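Local structure of protein DOA1 (Saccharomyces cerevisiae, 3ODT) at residues R22-V27 against L62-Y67; V107-S111 against V145-K149; D114-I118 against K127-E131; F158-S162 against H189-V193; V240-E244 against W270-C274. The protein binds ubiquitin, probably through its seven-bladed WD40 beta propeller, and is implicated in regulating the turnover of F-box proteins. All coordinates share one frame; numbering follows the deposited sequence.

From the N terminus, contact 1 closes the first loop by laying strand 21-26 beside strand 62-68, the inner strands of two successive propeller blades. Contact 2 repeats this arrangement two blades on, between strands 107-113 and 145-150, and the loop it closes encloses contact 3, a hairpin within a single blade. Contacts 4 and 5 follow in series: each joins the second strand of one blade to the inner strand of the next. No two contacts cross. S64 OG to V107 O links contacts 1 and 2, K149 O to L159 N links contacts 2 and 4, and D23 OD1 to S271 OG joins contact 5 back to contact 1; strand 9-14, completing the last blade's sheet, closes the ring.

Contact 1 (R22-V27 against L62-Y67); sequences RDVVAV and LNSVCY
One face of the Y67 phenol ring carries the methyl CG1 of V27, which sits 3.7 Å above the ring plane, displaced toward the rim near CZ, in a CH-pi contact. V27 CG1 is anti to the backbone N (chi1 168°), and this rotation places the methyl over the ring. At the other end, the R22 guanidinium and the N63 amide run side by side with their planes 70° apart, so they do not stack; the touching is done by the aliphatic arm, R22 CG lying 3.4 Å from N63 OD1. The amide nitrogen of N63 turns instead to N106, and R22 makes a cation-pi contact with W270. The third flat group, the D23 carboxylate, takes the backbone N-H of V65 on OD2 at 2.9 Å, approached from the anti side and 32° out of the carboxylate plane.

These are the first strands of two neighbouring blades of the WD40 propeller, nearly parallel to each other beside the central channel and meeting mainly through side chains. A classic beta bulge at N63 and S64, both facing G77, lies in strand 62-68 just before V65. Between the polar end and the ring, V25 CG1 packs on V65 CG1 at 3.8 Å, while V25 CG2 reaches Y67 CB at 4.1 Å. The remaining D23 oxygen, OD1, is bonded to S271 OG of the blade on its other side.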
# COMPACT_ATOMS: atom_id res chain seq x y z
N ARG A 22 8.81 -5.02 -0.01
CA ARG A 22 8.41 -3.70 -0.43
C ARG A 22 6.91 -3.43 -0.33
O ARG A 22 6.50 -2.28 -0.29
CB ARG A 22 8.84 -3.48 -1.87
CG ARG A 22 10.35 -3.46 -2.09
CD ARG A 22 11.01 -2.24 -1.45
NE ARG A 22 10.31 -1.02 -1.84
CZ ARG A 22 10.81 0.20 -1.81
NH1 ARG A 22 12.06 0.39 -1.44
NH2 ARG A 22 10.05 1.24 -2.17
N ASP A 23 6.13 -4.48 -0.31
CA ASP A 23 4.68 -4.35 -0.24
C ASP A 23 4.06 -5.65 0.26
O ASP A 23 4.53 -6.75 -0.04
CB ASP A 23 4.11 -3.95 -1.60
CG ASP A 23 2.81 -3.12 -1.47
OD1 ASP A 23 2.42 -2.74 -0.33
OD2 ASP A 23 2.21 -2.80 -2.51
N VAL A 24 3.02 -5.49 1.10
CA VAL A 24 2.27 -6.59 1.70
C VAL A 24 0.77 -6.34 1.54
O VAL A 24 0.31 -5.19 1.52
CB VAL A 24 2.63 -6.77 3.20
CG1 VAL A 24 4.13 -7.05 3.33
CG2 VAL A 24 2.27 -5.54 4.01
N VAL A 25 0.00 -7.43 1.49
CA VAL A 25 -1.43 -7.33 1.36
C VAL A 25 -2.10 -8.46 2.13
O VAL A 25 -1.63 -9.61 2.10
CB VAL A 25 -1.88 -7.28 -0.15
CG1 VAL A 25 -1.54 -8.59 -0.89
CG2 VAL A 25 -3.35 -6.96 -0.29
N ALA A 26 -3.22 -8.15 2.78
CA ALA A 26 -4.09 -9.15 3.35
C ALA A 26 -4.92 -9.80 2.25
O ALA A 26 -5.51 -9.12 1.38
CB ALA A 26 -5.01 -8.51 4.36
N VAL A 27 -4.98 -11.11 2.27
CA VAL A 27 -5.85 -11.83 1.37
C VAL A 27 -7.10 -12.21 2.17
O VAL A 27 -8.24 -11.93 1.76
CB VAL A 27 -5.14 -13.05 0.81
CG1 VAL A 27 -6.13 -13.96 0.10
CG2 VAL A 27 -4.02 -12.60 -0.13
N LEU A 62 10.24 -6.36 -7.34
CA LEU A 62 8.80 -6.17 -7.18
C LEU A 62 8.59 -5.18 -6.03
O LEU A 62 9.16 -5.34 -4.93
CB LEU A 62 8.09 -7.49 -6.93
CG LEU A 62 8.18 -8.52 -8.05
CD1 LEU A 62 7.46 -9.79 -7.67
CD2 LEU A 62 7.60 -7.92 -9.32
N ASN A 63 7.79 -4.16 -6.33
CA ASN A 63 7.56 -3.01 -5.45
C ASN A 63 6.14 -2.80 -4.99
O ASN A 63 5.89 -2.05 -4.04
CB ASN A 63 8.09 -1.76 -6.11
CG ASN A 63 9.61 -1.77 -6.21
OD1 ASN A 63 10.29 -2.06 -5.24
ND2 ASN A 63 10.14 -1.47 -7.41
N SER A 64 5.19 -3.46 -5.64
CA SER A 64 3.79 -3.28 -5.34
C SER A 64 3.01 -4.60 -5.50
O SER A 64 3.34 -5.45 -6.35
CB SER A 64 3.22 -2.17 -6.23
OG SER A 64 3.39 -2.48 -7.59
N VAL A 65 1.95 -4.71 -4.71
CA VAL A 65 1.06 -5.86 -4.75
C VAL A 65 -0.33 -5.40 -4.33
O VAL A 65 -0.48 -4.44 -3.54
CB VAL A 65 1.56 -7.00 -3.79
CG1 VAL A 65 1.41 -6.59 -2.32
CG2 VAL A 65 0.89 -8.34 -4.07
N CYS A 66 -1.35 -6.09 -4.87
CA CYS A 66 -2.71 -5.97 -4.37
C CYS A 66 -3.43 -7.28 -4.67
O CYS A 66 -2.85 -8.20 -5.27
CB CYS A 66 -3.45 -4.77 -4.97
SG CYS A 66 -3.84 -4.89 -6.72
N TYR A 67 -4.68 -7.35 -4.25
CA TYR A 67 -5.42 -8.60 -4.34
C TYR A 67 -6.80 -8.33 -4.96
O TYR A 67 -7.56 -7.50 -4.46
CB TYR A 67 -5.58 -9.23 -2.95
CG TYR A 67 -6.41 -10.50 -2.96
CD1 TYR A 67 -6.04 -11.59 -3.74
CD2 TYR A 67 -7.56 -10.62 -2.17
CE1 TYR A 67 -6.78 -12.73 -3.75
CE2 TYR A 67 -8.30 -11.78 -2.17
CZ TYR A 67 -7.91 -12.83 -2.99
OH TYR A 67 -8.63 -14.01 -3.03

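Contact 2 (V107-S111 against V145-K149); sequences VCSLS and VWDAK
In the seam between two adjacent blades of the WD40 propeller, C108, S109 and S111 of one innermost strand turn toward the other, 145-149, which runs almost parallel to it. Each strand carries a classic beta bulge, C108 and S109 facing G120 in one, W146 and D147 facing A161 in the other. At the bulges, C108 CB packs 4.1 Å from W146 CE3, on the six-membered ring of the indole. The same indole is met by R188 in a cation-pi contact and by W122 edge-to-face.

S109 presses into the backbone: its CB lies 3.3 Å from W146 O, and OG, between the backbone N and the carbonyl carbon (chi1 76°), comes within 3.4 Å of D147 CA. Farther along, S111 OG lies against the methylene CD of K149 at 3.7 Å. That lysine bends at chi2 and chi4 and returns along its own strand to D147, whose carboxylate also accepts the backbone N of L190. The salt bridge closes with K149 NZ 2.8 Å from D147 OD2, on the syn lone pair of that oxygen.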
# COMPACT_ATOMS: atom_id res chain seq x y z
N VAL A 107 6.47 0.21 -11.49
CA VAL A 107 5.13 0.22 -10.92
C VAL A 107 5.29 0.19 -9.41
O VAL A 107 5.57 -0.85 -8.83
CB VAL A 107 4.29 -0.96 -11.42
CG1 VAL A 107 2.89 -0.86 -10.85
CG2 VAL A 107 4.24 -0.96 -12.96
N CYS A 108 5.14 1.36 -8.80
CA CYS A 108 5.42 1.54 -7.38
C CYS A 108 4.22 1.44 -6.46
O CYS A 108 4.40 1.45 -5.23
CB CYS A 108 6.15 2.86 -7.10
SG CYS A 108 5.38 4.29 -7.81
N SER A 109 3.01 1.37 -7.02
CA SER A 109 1.83 1.15 -6.19
C SER A 109 0.77 0.42 -6.97
O SER A 109 0.66 0.58 -8.19
CB SER A 109 1.28 2.46 -5.63
OG SER A 109 0.58 3.21 -6.61
N LEU A 110 -0.04 -0.35 -6.24
CA LEU A 110 -1.16 -1.08 -6.81
C LEU A 110 -2.29 -1.05 -5.79
O LEU A 110 -2.06 -1.15 -4.57
CB LEU A 110 -0.82 -2.54 -7.12
CG LEU A 110 -0.05 -2.77 -8.41
CD1 LEU A 110 0.47 -4.19 -8.46
CD2 LEU A 110 -0.95 -2.47 -9.62
N SER A 111 -3.52 -0.95 -6.29
CA SER A 111 -4.70 -1.04 -5.45
C SER A 111 -5.84 -1.64 -6.27
O SER A 111 -5.90 -1.46 -7.48
CB SER A 111 -5.07 0.36 -4.95
OG SER A 111 -6.03 0.29 -3.92
N VAL A 145 4.64 9.11 -9.67
CA VAL A 145 3.39 8.93 -8.97
C VAL A 145 3.58 7.77 -7.99
O VAL A 145 3.67 6.60 -8.37
CB VAL A 145 2.25 8.66 -9.95
CG1 VAL A 145 0.97 8.29 -9.19
CG2 VAL A 145 2.01 9.88 -10.84
N TRP A 146 3.71 8.14 -6.72
CA TRP A 146 4.01 7.17 -5.68
C TRP A 146 2.79 6.37 -5.24
O TRP A 146 2.94 5.23 -4.75
CB TRP A 146 4.60 7.88 -4.47
CG TRP A 146 6.08 8.08 -4.63
CD1 TRP A 146 6.72 9.27 -4.85
CD2 TRP A 146 7.08 7.08 -4.56
NE1 TRP A 146 8.08 9.05 -4.92
CE2 TRP A 146 8.32 7.72 -4.73
CE3 TRP A 146 7.05 5.69 -4.33
CZ2 TRP A 146 9.52 7.02 -4.71
CZ3 TRP A 146 8.25 5.00 -4.31
CH2 TRP A 146 9.48 5.68 -4.48
N ASP A 147 1.59 6.94 -5.39
CA ASP A 147 0.38 6.21 -5.04
C ASP A 147 -0.80 6.67 -5.85
O ASP A 147 -0.83 7.78 -6.36
CB ASP A 147 0.09 6.33 -3.54
CG ASP A 147 -0.88 5.25 -3.06
OD1 ASP A 147 -0.95 4.18 -3.69
OD2 ASP A 147 -1.61 5.49 -2.07
N ALA A 148 -1.79 5.80 -5.95
CA ALA A 148 -3.03 6.03 -6.68
C ALA A 148 -4.11 5.17 -6.03
O ALA A 148 -3.89 3.98 -5.70
CB ALA A 148 -2.88 5.68 -8.19
N LYS A 149 -5.26 5.78 -5.84
CA LYS A 149 -6.40 5.14 -5.18
C LYS A 149 -7.70 5.48 -5.88
O LYS A 149 -7.85 6.57 -6.45
CB LYS A 149 -6.49 5.61 -3.74
CG LYS A 149 -5.36 5.16 -2.84
CD LYS A 149 -5.31 3.66 -2.65
CE LYS A 149 -4.63 3.26 -1.34
NZ LYS A 149 -3.15 3.29 -1.40

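Contact 3 (D114-I118 against K127-E131); sequences DGVVI and KVWKE
W129 lies on the third strand of a WD40 blade, in an antiparallel hairpin with the second strand, and its side chain crosses that of V117 obliquely. CB starts 3.9 Å from V117 O; beyond CG, the ring carbon CD1 draws in to 3.3 Å from V117 O, so the carbonyl meets the indole at its edge, near the ring plane. CD1 also touches V117 CG1 at 4.0 Å. Next round the ring, NE1 donates to S119 OG, and the ring packs on H103, consistent with the tryptophan, serine and histidine of the structural tetrad known from WD40 repeats.

The backbone beneath is a regular hydrogen-bonded pair: V117 N gives to W129 O at 3.0 Å and W129 N to V117 O at 2.8 Å. V116, I118, V128 and K130 occupy the opposite face of the sheet. There V128 is wedged between two neighbours. Its CG2 meets I118 CD1 at 3.9 Å, and its CG1, anti to the backbone N (chi1 176°), turns to V116. With an alanine here both methyls are gone, which would probably leave a gap facing V116 CG1 and I118 CD1. K130 runs extended alongside V116, CE 3.8 Å from V116 CG2. V116 CG1 and V128 CG1, at 3.5 Å, are closer than usual van der Waals contact.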
# COMPACT_ATOMS: atom_id res chain seq x y z
N ASP A 114 -13.57 -2.80 -6.21
CA ASP A 114 -14.81 -2.88 -6.96
C ASP A 114 -14.54 -3.16 -8.45
O ASP A 114 -15.11 -2.51 -9.32
CB ASP A 114 -15.59 -1.58 -6.81
CG ASP A 114 -15.99 -1.30 -5.35
OD1 ASP A 114 -16.53 -2.23 -4.70
OD2 ASP A 114 -15.77 -0.17 -4.86
N GLY A 115 -13.64 -4.10 -8.73
CA GLY A 115 -13.35 -4.51 -10.09
C GLY A 115 -12.33 -3.64 -10.81
O GLY A 115 -11.98 -3.93 -11.96
N VAL A 116 -11.85 -2.60 -10.14
CA VAL A 116 -10.92 -1.65 -10.74
C VAL A 116 -9.53 -1.84 -10.16
O VAL A 116 -9.37 -1.90 -8.96
CB VAL A 116 -11.37 -0.18 -10.49
CG1 VAL A 116 -10.39 0.79 -11.16
CG2 VAL A 116 -12.77 0.01 -11.02
N VAL A 117 -8.53 -1.94 -11.03
CA VAL A 117 -7.15 -1.90 -10.60
C VAL A 117 -6.62 -0.50 -10.89
O VAL A 117 -6.84 0.05 -11.97
CB VAL A 117 -6.28 -2.92 -11.36
CG1 VAL A 117 -4.83 -2.87 -10.89
CG2 VAL A 117 -6.85 -4.30 -11.18
N ILE A 118 -5.94 0.10 -9.92
CA ILE A 118 -5.27 1.36 -10.18
C ILE A 118 -3.82 1.27 -9.76
O ILE A 118 -3.51 0.79 -8.66
CB ILE A 118 -6.02 2.58 -9.57
CG1 ILE A 118 -5.41 3.89 -10.06
CG2 ILE A 118 -6.10 2.49 -8.07
CD1 ILE A 118 -6.20 5.13 -9.65
N LYS A 127 -2.53 4.50 -13.81
CA LYS A 127 -3.34 3.89 -14.84
C LYS A 127 -4.48 3.16 -14.16
O LYS A 127 -4.31 2.55 -13.10
CB LYS A 127 -2.52 2.97 -15.73
CG LYS A 127 -1.65 3.76 -16.74
CD LYS A 127 -0.67 2.88 -17.52
CE LYS A 127 0.00 3.66 -18.65
NZ LYS A 127 0.50 5.02 -18.34
N VAL A 128 -5.63 3.21 -14.80
CA VAL A 128 -6.83 2.57 -14.28
C VAL A 128 -7.23 1.47 -15.25
O VAL A 128 -7.37 1.71 -16.48
CB VAL A 128 -8.00 3.56 -14.17
CG1 VAL A 128 -9.30 2.84 -13.72
CG2 VAL A 128 -7.63 4.69 -13.25
N TRP A 129 -7.39 0.27 -14.71
CA TRP A 129 -7.59 -0.94 -15.52
C TRP A 129 -8.86 -1.67 -15.09
O TRP A 129 -9.16 -1.77 -13.91
CB TRP A 129 -6.42 -1.90 -15.35
CG TRP A 129 -5.06 -1.31 -15.29
CD1 TRP A 129 -4.49 -0.70 -14.22
CD2 TRP A 129 -4.04 -1.34 -16.32
NE1 TRP A 129 -3.21 -0.33 -14.51
CE2 TRP A 129 -2.91 -0.69 -15.80
CE3 TRP A 129 -4.00 -1.81 -17.63
CZ2 TRP A 129 -1.73 -0.54 -16.52
CZ3 TRP A 129 -2.82 -1.64 -18.36
CH2 TRP A 129 -1.70 -1.01 -17.79
N LYS A 130 -9.60 -2.17 -16.06
CA LYS A 130 -10.78 -2.99 -15.81
C LYS A 130 -10.79 -4.12 -16.79
O LYS A 130 -10.51 -3.94 -17.97
CB LYS A 130 -12.06 -2.17 -15.97
CG LYS A 130 -12.09 -0.90 -15.14
CD LYS A 130 -13.38 -0.11 -15.41
CE LYS A 130 -13.45 1.13 -14.57
NZ LYS A 130 -14.73 1.90 -14.77
N GLU A 131 -11.11 -5.30 -16.28
CA GLU A 131 -11.21 -6.50 -17.11
C GLU A 131 -9.96 -6.71 -17.97
O GLU A 131 -10.04 -7.15 -19.12
CB GLU A 131 -12.48 -6.43 -17.95
CG GLU A 131 -13.75 -6.60 -17.11
CD GLU A 131 -15.03 -6.14 -17.80
OE1 GLU A 131 -14.99 -5.79 -19.00
OE2 GLU A 131 -16.09 -6.13 -17.13

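Contact 4 (F158-S162 against H189-V193); sequences FLTAS and HLAVV
L190 drives its side chain from the inner strand of one WD40 blade onto the second strand of the blade before it, and the tight part of the contact gathers around this one residue. Methyl CD1 lies on the backbone of 158-162, 3.5 Å from L159 O and 3.6 Å from T160 C. Behind it, L190 CG packs on A161 CB at 3.7 Å, while L159 CG, approaching obliquely, meets CD1 at 3.8 Å. With CG anti to the carbonyl carbon (chi1 -58°), the isobutyl group stands between L159 and A161 and touches both. Replacing L190 by an alanine would probably open a gap between L159 and A161 and leave the two blades without their main apolar joint here.

Toward the partly exposed V192 the packing thins; there V192 CG2 merely approaches L159 CD2, at 4.5 Å. T160 turns its side chain away from the neighbouring blade, its hydroxyl bonded to H141 and W170. Backbone bonding of S162 to V187 also ties the two blades. At the far end, A161 CB only approaches the backbone N of H189, at 4.5 Å.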
# COMPACT_ATOMS: atom_id res chain seq x y z
N PHE A 158 -10.59 9.24 -9.02
CA PHE A 158 -9.33 8.64 -8.61
C PHE A 158 -8.49 9.71 -7.94
O PHE A 158 -8.65 10.92 -8.21
CB PHE A 158 -8.59 8.06 -9.81
CG PHE A 158 -9.49 7.25 -10.71
CD1 PHE A 158 -10.00 6.06 -10.27
CD2 PHE A 158 -9.89 7.72 -11.95
CE1 PHE A 158 -10.85 5.32 -11.05
CE2 PHE A 158 -10.76 7.00 -12.73
CZ PHE A 158 -11.23 5.79 -12.28
N LEU A 159 -7.58 9.27 -7.10
CA LEU A 159 -6.69 10.18 -6.36
C LEU A 159 -5.25 9.69 -6.51
O LEU A 159 -4.97 8.51 -6.37
CB LEU A 159 -7.08 10.19 -4.89
CG LEU A 159 -6.59 11.37 -4.06
CD1 LEU A 159 -7.26 12.69 -4.45
CD2 LEU A 159 -6.84 11.07 -2.58
N THR A 160 -4.34 10.61 -6.82
CA THR A 160 -2.94 10.28 -7.02
C THR A 160 -2.05 11.18 -6.16
O THR A 160 -2.40 12.35 -5.89
CB THR A 160 -2.56 10.45 -8.52
OG1 THR A 160 -2.87 11.78 -8.94
CG2 THR A 160 -3.33 9.43 -9.40
N ALA A 161 -0.90 10.65 -5.80
CA ALA A 161 0.10 11.31 -4.99
C ALA A 161 1.43 11.25 -5.71
O ALA A 161 1.83 10.19 -6.21
CB ALA A 161 0.25 10.57 -3.68
N SER A 162 2.15 12.37 -5.70
CA SER A 162 3.35 12.49 -6.52
C SER A 162 4.56 13.14 -5.86
O SER A 162 4.45 13.96 -4.94
CB SER A 162 2.97 13.21 -7.82
OG SER A 162 4.06 13.51 -8.66
N HIS A 189 1.91 8.43 -0.14
CA HIS A 189 0.80 7.49 -0.02
C HIS A 189 -0.50 8.16 0.35
O HIS A 189 -0.53 9.26 0.91
CB HIS A 189 1.14 6.36 0.99
CG HIS A 189 0.68 5.01 0.51
ND1 HIS A 189 1.28 4.36 -0.55
CD2 HIS A 189 -0.32 4.20 0.92
CE1 HIS A 189 0.66 3.21 -0.76
NE2 HIS A 189 -0.33 3.09 0.11
N LEU A 190 -1.59 7.44 0.07
CA LEU A 190 -2.93 7.92 0.25
C LEU A 190 -3.82 6.85 0.87
O LEU A 190 -3.67 5.67 0.58
CB LEU A 190 -3.53 8.32 -1.09
CG LEU A 190 -2.83 9.38 -1.95
CD1 LEU A 190 -3.40 9.39 -3.35
CD2 LEU A 190 -2.99 10.73 -1.28
N ALA A 191 -4.80 7.27 1.66
CA ALA A 191 -5.91 6.40 2.04
C ALA A 191 -7.20 7.22 1.96
O ALA A 191 -7.25 8.35 2.47
CB ALA A 191 -5.75 5.83 3.44
N VAL A 192 -8.16 6.72 1.18
CA VAL A 192 -9.45 7.38 1.07
C VAL A 192 -10.36 7.00 2.25
O VAL A 192 -10.63 5.84 2.51
CB VAL A 192 -10.11 7.03 -0.28
CG1 VAL A 192 -11.51 7.67 -0.39
CG2 VAL A 192 -9.17 7.42 -1.43
N VAL A 193 -10.78 8.00 3.01
CA VAL A 193 -11.68 7.76 4.13
C VAL A 193 -13.13 7.58 3.62
O VAL A 193 -13.81 6.59 3.92
CB VAL A 193 -11.59 8.92 5.12
CG1 VAL A 193 -12.60 8.75 6.27
CG2 VAL A 193 -10.18 9.06 5.67

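Contact 5 (V240-E244 against W270-C274); sequences VSCGE and WSVDC
Apolar contacts carry most of the join between V240-E244 and W270-C274. V240 and V272 reach toward each other tip to tip, V240 CG1 4.0 Å from V272 CG2. The other V272 methyl, CG1, anti to the carbonyl carbon (chi1 -71°), turns instead to C242 and lies 3.8 Å from C242 SG, so the two branches of one valine serve two residues of the facing strand.

Sulfur is the second element. C242 SG, between its backbone N and carbonyl carbon (chi1 69°), rests on the neighbouring backbone, 3.6 Å from S271 N. This is packing against the peptide at a classic beta bulge, where W270 and S271 both face G283.

The polar groups find their partners outside the two segments. E244 OE1 stands obliquely to the W270 indole, 4.4 Å from CH2, but its bonds go to Y229 OH and S268 OG. W270 stacks on the Y229 ring, and its NE1 donates to D20, which with S285 and N287 binds the calcium ion. S271 OG is bonded to the backbone N of V24 in the adjacent blade.

The second strand of one WD40 blade thus meets the first strand of the blade that closes the ring through valine methyls and a thiol, without a hydrogen bond between the two segments. Such an interface depends on shape rather than bond direction, and the directional bonds of these strands go to partners beyond it.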
# COMPACT_ATOMS: atom_id res chain seq x y z
N VAL A 240 -2.91 3.40 10.53
CA VAL A 240 -1.61 2.77 10.71
C VAL A 240 -0.65 3.33 9.66
O VAL A 240 -0.99 3.45 8.48
CB VAL A 240 -1.68 1.24 10.61
CG1 VAL A 240 -2.14 0.77 9.27
CG2 VAL A 240 -0.32 0.66 10.92
N SER A 241 0.52 3.72 10.11
CA SER A 241 1.54 4.27 9.23
C SER A 241 2.88 3.60 9.48
O SER A 241 3.09 3.00 10.55
CB SER A 241 1.69 5.77 9.46
OG SER A 241 2.19 6.07 10.77
N CYS A 242 3.79 3.73 8.53
CA CYS A 242 5.14 3.25 8.71
C CYS A 242 6.10 4.02 7.85
O CYS A 242 5.72 4.66 6.86
CB CYS A 242 5.23 1.75 8.39
SG CYS A 242 5.03 1.33 6.65
N GLY A 243 7.39 3.96 8.20
CA GLY A 243 8.36 4.64 7.38
C GLY A 243 9.82 4.42 7.73
O GLY A 243 10.25 3.41 8.28
N GLU A 244 10.59 5.43 7.35
CA GLU A 244 12.01 5.37 7.32
C GLU A 244 12.65 5.44 8.72
O GLU A 244 13.81 5.08 8.91
CB GLU A 244 12.50 6.48 6.38
CG GLU A 244 14.02 6.54 6.13
CD GLU A 244 14.62 5.20 5.70
OE1 GLU A 244 14.03 4.51 4.85
OE2 GLU A 244 15.71 4.87 6.20
N TRP A 270 8.67 -0.49 4.86
CA TRP A 270 8.14 -0.09 3.57
C TRP A 270 6.63 -0.10 3.43
O TRP A 270 6.07 0.67 2.65
CB TRP A 270 8.73 -0.97 2.46
CG TRP A 270 10.19 -0.82 2.33
CD1 TRP A 270 11.14 -1.77 2.58
CD2 TRP A 270 10.88 0.36 1.91
NE1 TRP A 270 12.39 -1.24 2.34
CE2 TRP A 270 12.25 0.06 1.94
CE3 TRP A 270 10.46 1.63 1.55
CZ2 TRP A 270 13.22 1.00 1.60
CZ3 TRP A 270 11.43 2.57 1.19
CH2 TRP A 270 12.79 2.25 1.25
N SER A 271 5.99 -1.04 4.12
CA SER A 271 4.58 -1.29 3.84
C SER A 271 3.86 -1.88 5.04
O SER A 271 4.42 -2.66 5.83
CB SER A 271 4.49 -2.27 2.66
OG SER A 271 3.13 -2.52 2.31
N VAL A 272 2.62 -1.45 5.19
CA VAL A 272 1.66 -2.06 6.10
C VAL A 272 0.35 -2.33 5.39
O VAL A 272 -0.01 -1.65 4.40
CB VAL A 272 1.36 -1.17 7.33
CG1 VAL A 272 2.58 -1.12 8.25
CG2 VAL A 272 1.00 0.26 6.88
N ASP A 273 -0.36 -3.34 5.88
CA ASP A 273 -1.74 -3.57 5.49
C ASP A 273 -2.46 -4.14 6.70
O ASP A 273 -1.82 -4.58 7.65
CB ASP A 273 -1.84 -4.49 4.29
CG ASP A 273 -3.17 -4.34 3.53
OD1 ASP A 273 -3.65 -3.22 3.43
OD2 ASP A 273 -3.72 -5.32 3.02
N CYS A 274 -3.79 -4.09 6.64
CA CYS A 274 -4.68 -4.47 7.73
C CYS A 274 -5.60 -5.65 7.35
O CYS A 274 -6.35 -5.58 6.37
CB CYS A 274 -5.54 -3.26 8.16
SG CYS A 274 -4.57 -1.78 8.70